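PDB 4EEI: adenylosuccinate lyase from Francisella tularensis subsp. tularensis SCHU S4, which probably catalyses two fumarate-releasing eliminations of purine biosynthesis, among them the cleavage of adenylosuccinate to AMP and fumarate. Local coordinates for residues 125-136 with 147-158. Residues are numbered along the deposited sequence; the frame is centred on the assembly and turned at random.
Sequences LTKAEETKEIIT and PMSFGQKFLGAY. With EDO (1,2-ethanediol), chain X.
The F154 ring carries the aliphatic chain of K127 on one face: CG of K127 stands 3.7 Å from the ring centroid, almost on the normal, while T131 OG1 approaches the edge at CD2. A bend at chi2 (67°) then turns the K127 chain away, and its ammonium group reaches the carbonyls of I331 and L334. On the Y158 ring, L125 CB lies over one face, nearer the CD1–CE1 side. F150 meets the other segment with its edges, CD2 against T136 CB at 3.7 Å and CD1 toward T131 CB, while K153 CD covers part of one face.

Between these aromatics the helices come close, their axes 7.5 Å apart and nearly antiparallel at 158°. Small residues allow this: A128 CB rests 3.4 Å from G151 O, and G151 CA lies 3.1 Å from T131 OG1, whose hydroxyl is committed to K127 O within its own helix. The CA atoms of G151 and K132 are 4.1 Å apart, so the two backbones nearly touch here.

Toward the hairpin, S149 OG donates to K132 O over 2.9 Å, and F150 N makes a nearly straight bond to I134 O. T136 and M148 form an antiparallel hydrogen-bonded pair through N and O of both residues, with T136 CG2 alongside M148 CG on the same sheet face. Helix 338-346 packs on I134, T136 and F150, and K153 NZ forms salt bridges with E239 of its own chain and with E300 of a second subunit. A beta hairpin, strands 135-140 and 143-149, thus joins helices 94-131 and 151-173, which pack antiparallel in the largely helical lyase 1 fold.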
loop_
_atom_site.group_PDB
_atom_site.type_symbol
_atom_site.label_atom_id
_atom_site.label_comp_id
_atom_site.label_asym_id
_atom_site.label_seq_id
_atom_site.Cartn_x
_atom_site.Cartn_y
_atom_site.Cartn_z
ATOM N N LEU B 125 1.008 9.754 29.665
ATOM C CA LEU B 125 1.160 10.985 30.456
ATOM C C LEU B 125 1.677 10.678 31.860
ATOM O O LEU B 125 2.482 11.429 32.434
ATOM C CB LEU B 125 -0.173 11.754 30.520
ATOM C CG LEU B 125 -0.147 13.111 31.230
ATOM C CD1 LEU B 125 0.954 13.979 30.661
ATOM C CD2 LEU B 125 -1.487 13.821 31.122
ATOM N N THR B 126 1.201 9.574 32.430
ATOM C CA THR B 126 1.686 9.137 33.726
ATOM C C THR B 126 3.183 8.895 33.655
ATOM O O THR B 126 3.925 9.318 34.535
ATOM C CB THR B 126 0.964 7.877 34.208
ATOM O OG1 THR B 126 -0.387 8.211 34.552
ATOM C CG2 THR B 126 1.668 7.295 35.433
ATOM N N LYS B 127 3.626 8.226 32.598
ATOM C CA LYS B 127 5.055 8.004 32.409
ATOM C C LYS B 127 5.818 9.317 32.171
ATOM O O LYS B 127 6.912 9.505 32.697
ATOM C CB LYS B 127 5.281 7.050 31.244
ATOM C CG LYS B 127 6.426 6.080 31.474
ATOM C CD LYS B 127 6.120 5.075 32.596
ATOM C CE LYS B 127 7.279 4.102 32.774
ATOM N NZ LYS B 127 6.919 2.879 33.550
ATOM N N ALA B 128 5.234 10.218 31.387
ATOM C CA ALA B 128 5.833 11.534 31.154
ATOM C C ALA B 128 5.985 12.361 32.434
ATOM O O ALA B 128 7.024 12.996 32.643
ATOM C CB ALA B 128 5.043 12.309 30.101
ATOM N N GLU B 129 4.969 12.375 33.294
ATOM C CA GLU B 129 5.071 13.144 34.530
ATOM C C GLU B 129 6.118 12.530 35.457
ATOM O O GLU B 129 6.858 13.234 36.140
ATOM C CB GLU B 129 3.716 13.223 35.251
ATOM C CG GLU B 129 2.603 13.926 34.447
ATOM C CD GLU B 129 2.701 15.452 34.477
ATOM O OE1 GLU B 129 3.652 15.983 35.085
ATOM O OE2 GLU B 129 1.824 16.126 33.894
ATOM N N GLU B 130 6.182 11.205 35.462
ATOM C CA GLU B 130 7.084 10.474 36.348
ATOM C C GLU B 130 8.548 10.717 35.965
ATOM O O GLU B 130 9.427 10.738 36.823
ATOM C CB GLU B 130 6.716 8.989 36.257
ATOM C CG GLU B 130 7.673 7.989 36.847
ATOM C CD GLU B 130 7.165 6.559 36.642
ATOM O OE1 GLU B 130 7.943 5.710 36.159
ATOM O OE2 GLU B 130 5.981 6.298 36.953
ATOM N N THR B 131 8.794 10.931 34.675
ATOM C CA THR B 131 10.155 11.081 34.153
ATOM C C THR B 131 10.474 12.497 33.648
ATOM O O THR B 131 11.531 12.721 33.054
ATOM C CB THR B 131 10.414 10.092 33.001
ATOM O OG1 THR B 131 9.491 10.345 31.931
ATOM C CG2 THR B 131 10.256 8.655 33.487
ATOM N N LYS B 132 9.571 13.442 33.895
ATOM C CA LYS B 132 9.730 14.827 33.425
ATOM C C LYS B 132 11.044 15.455 33.923
ATOM O O LYS B 132 11.671 16.258 33.222
ATOM C CB LYS B 132 8.523 15.655 33.890
ATOM C CG LYS B 132 8.609 17.173 33.679
ATOM C CD LYS B 132 7.247 17.825 33.977
ATOM C CE LYS B 132 7.255 19.351 33.840
ATOM N NZ LYS B 132 7.936 19.998 34.992
ATOM N N GLU B 133 11.454 15.054 35.122
ATOM C CA GLU B 133 12.631 15.592 35.818
ATOM C C GLU B 133 13.967 15.028 35.341
ATOM O O GLU B 133 15.027 15.571 35.656
ATOM C CB GLU B 133 12.515 15.274 37.312
ATOM C CG GLU B 133 12.436 13.769 37.601
ATOM C CD GLU B 133 12.520 13.433 39.081
ATOM O OE1 GLU B 133 13.646 13.388 39.623
ATOM O OE2 GLU B 133 11.461 13.200 39.699
ATOM N N ILE B 134 13.920 13.921 34.611
ATOM C CA ILE B 134 15.138 13.213 34.237
ATOM C C ILE B 134 15.758 13.861 33.010
ATOM O O ILE B 134 15.061 14.142 32.037
ATOM C CB ILE B 134 14.833 11.733 33.955
ATOM C CG1 ILE B 134 14.227 11.079 35.200
ATOM C CG2 ILE B 134 16.080 10.999 33.501
ATOM C CD1 ILE B 134 13.826 9.625 35.004
ATOM N N ILE B 135 17.066 14.102 33.047
ATOM C CA ILE B 135 17.733 14.687 31.884
ATOM C C ILE B 135 18.383 13.586 31.039
ATOM O O ILE B 135 19.042 12.685 31.570
ATOM C CB ILE B 135 18.736 15.801 32.287
ATOM C CG1 ILE B 135 19.268 16.532 31.054
ATOM C CG2 ILE B 135 19.871 15.249 33.126
ATOM C CD1 ILE B 135 19.850 17.903 31.390
ATOM N N THR B 136 18.156 13.642 29.726
ATOM C CA THR B 136 18.669 12.621 28.812
ATOM C C THR B 136 19.311 13.301 27.609
ATOM O O THR B 136 19.110 14.498 27.393
ATOM C CB THR B 136 17.544 11.693 28.331
ATOM O OG1 THR B 136 18.094 10.598 27.586
ATOM C CG2 THR B 136 16.561 12.460 27.447
ATOM N N PRO B 147 21.002 17.832 25.517
ATOM C CA PRO B 147 20.171 17.277 26.589
ATOM C C PRO B 147 18.730 17.756 26.477
ATOM O O PRO B 147 18.475 18.807 25.894
ATOM C CB PRO B 147 20.818 17.836 27.860
ATOM C CG PRO B 147 22.219 18.161 27.466
ATOM C CD PRO B 147 22.126 18.623 26.044
ATOM N N MET B 148 17.802 16.985 27.033
ATOM C CA MET B 148 16.385 17.329 26.991
ATOM C C MET B 148 15.728 16.582 28.136
ATOM O O MET B 148 16.376 15.782 28.807
ATOM C CB MET B 148 15.771 16.851 25.680
ATOM C CG MET B 148 15.821 15.332 25.551
ATOM S SD MET B 148 15.214 14.734 23.966
ATOM C CE MET B 148 13.469 15.178 24.074
ATOM N N SER B 149 14.439 16.812 28.352
ATOM C CA SER B 149 13.711 16.051 29.361
ATOM C C SER B 149 13.347 14.669 28.810
ATOM O O SER B 149 12.807 14.562 27.714
ATOM C CB SER B 149 12.437 16.782 29.757
ATOM O OG SER B 149 11.542 15.889 30.387
ATOM N N PHE B 150 13.636 13.616 29.564
ATOM C CA PHE B 150 13.306 12.256 29.127
ATOM C C PHE B 150 11.791 12.130 29.011
ATOM O O PHE B 150 11.271 11.465 28.105
ATOM C CB PHE B 150 13.853 11.239 30.134
ATOM C CG PHE B 150 13.812 9.804 29.654
ATOM C CD1 PHE B 150 12.772 8.964 30.016
ATOM C CD2 PHE B 150 14.830 9.292 28.855
ATOM C CE1 PHE B 150 12.747 7.634 29.595
ATOM C CE2 PHE B 150 14.805 7.969 28.421
ATOM C CZ PHE B 150 13.765 7.141 28.798
ATOM N N GLY B 151 11.077 12.797 29.915
ATOM C CA GLY B 151 9.622 12.754 29.909
ATOM C C GLY B 151 8.994 13.304 28.643
ATOM O O GLY B 151 7.866 12.949 28.285
ATOM N N GLN B 152 9.720 14.174 27.953
ATOM C CA GLN B 152 9.204 14.736 26.717
ATOM C C GLN B 152 9.074 13.658 25.633
ATOM O O GLN B 152 8.284 13.803 24.690
ATOM C CB GLN B 152 10.098 15.885 26.262
ATOM C CG GLN B 152 9.534 16.676 25.107
ATOM C CD GLN B 152 10.200 18.024 24.959
ATOM O OE1 GLN B 152 10.368 18.754 25.938
ATOM N NE2 GLN B 152 10.580 18.368 23.732
ATOM N N LYS B 153 9.823 12.564 25.769
ATOM C CA LYS B 153 9.676 11.454 24.820
ATOM C C LYS B 153 8.276 10.869 24.953
ATOM O O LYS B 153 7.569 10.673 23.965
ATOM C CB LYS B 153 10.725 10.364 25.060
ATOM C CG LYS B 153 12.166 10.787 24.756
ATOM C CD LYS B 153 13.144 9.693 25.191
ATOM C CE LYS B 153 14.582 10.003 24.758
ATOM N NZ LYS B 153 14.720 10.090 23.273
ATOM N N PHE B 154 7.870 10.603 26.184
ATOM C CA PHE B 154 6.542 10.062 26.417
ATOM C C PHE B 154 5.461 11.094 26.142
ATOM O O PHE B 154 4.378 10.747 25.704
ATOM C CB PHE B 154 6.419 9.557 27.853
ATOM C CG PHE B 154 7.316 8.403 28.162
ATOM C CD1 PHE B 154 7.075 7.159 27.599
ATOM C CD2 PHE B 154 8.394 8.555 29.021
ATOM C CE1 PHE B 154 7.907 6.078 27.882
ATOM C CE2 PHE B 154 9.224 7.484 29.310
ATOM C CZ PHE B 154 8.976 6.244 28.738
ATOM N N LEU B 155 5.740 12.361 26.426
ATOM C CA LEU B 155 4.735 13.391 26.209
ATOM C C LEU B 155 4.489 13.576 24.716
ATOM O O LEU B 155 3.370 13.870 24.288
ATOM C CB LEU B 155 5.154 14.719 26.860
ATOM C CG LEU B 155 4.074 15.807 26.839
ATOM C CD1 LEU B 155 2.918 15.464 27.802
ATOM C CD2 LEU B 155 4.660 17.183 27.179
ATOM N N GLY B 156 5.537 13.392 23.915
ATOM C CA GLY B 156 5.407 13.487 22.469
ATOM C C GLY B 156 4.519 12.402 21.890
ATOM O O GLY B 156 3.793 12.619 20.904
ATOM N N ALA B 157 4.588 11.218 22.483
ATOM C CA ALA B 157 3.702 10.140 22.080
ATOM C C ALA B 157 2.296 10.453 22.583
ATOM O O ALA B 157 1.315 10.244 21.871
ATOM C CB ALA B 157 4.184 8.832 22.633
ATOM N N TYR B 158 2.203 10.942 23.819
ATOM C CA TYR B 158 0.903 11.315 24.388
ATOM C C TYR B 158 0.114 12.247 23.479
ATOM O O TYR B 158 -1.040 11.962 23.143
ATOM C CB TYR B 158 1.083 11.957 25.768
ATOM C CG TYR B 158 -0.157 12.634 26.320
ATOM C CD1 TYR B 158 -1.168 11.896 26.920
ATOM C CD2 TYR B 158 -0.305 14.011 26.248
ATOM C CE1 TYR B 158 -2.295 12.512 27.430
ATOM C CE2 TYR B 158 -1.429 14.636 26.754
ATOM C CZ TYR B 158 -2.415 13.880 27.347
ATOM O OH TYR B 158 -3.533 14.504 27.850
HETATM C C1 EDO X . 10.304 18.890 37.074
HETATM O O1 EDO X . 10.480 17.500 37.353
HETATM C C2 EDO X . 11.242 19.294 35.945
HETATM O O2 EDO X . 10.760 20.524 35.409
#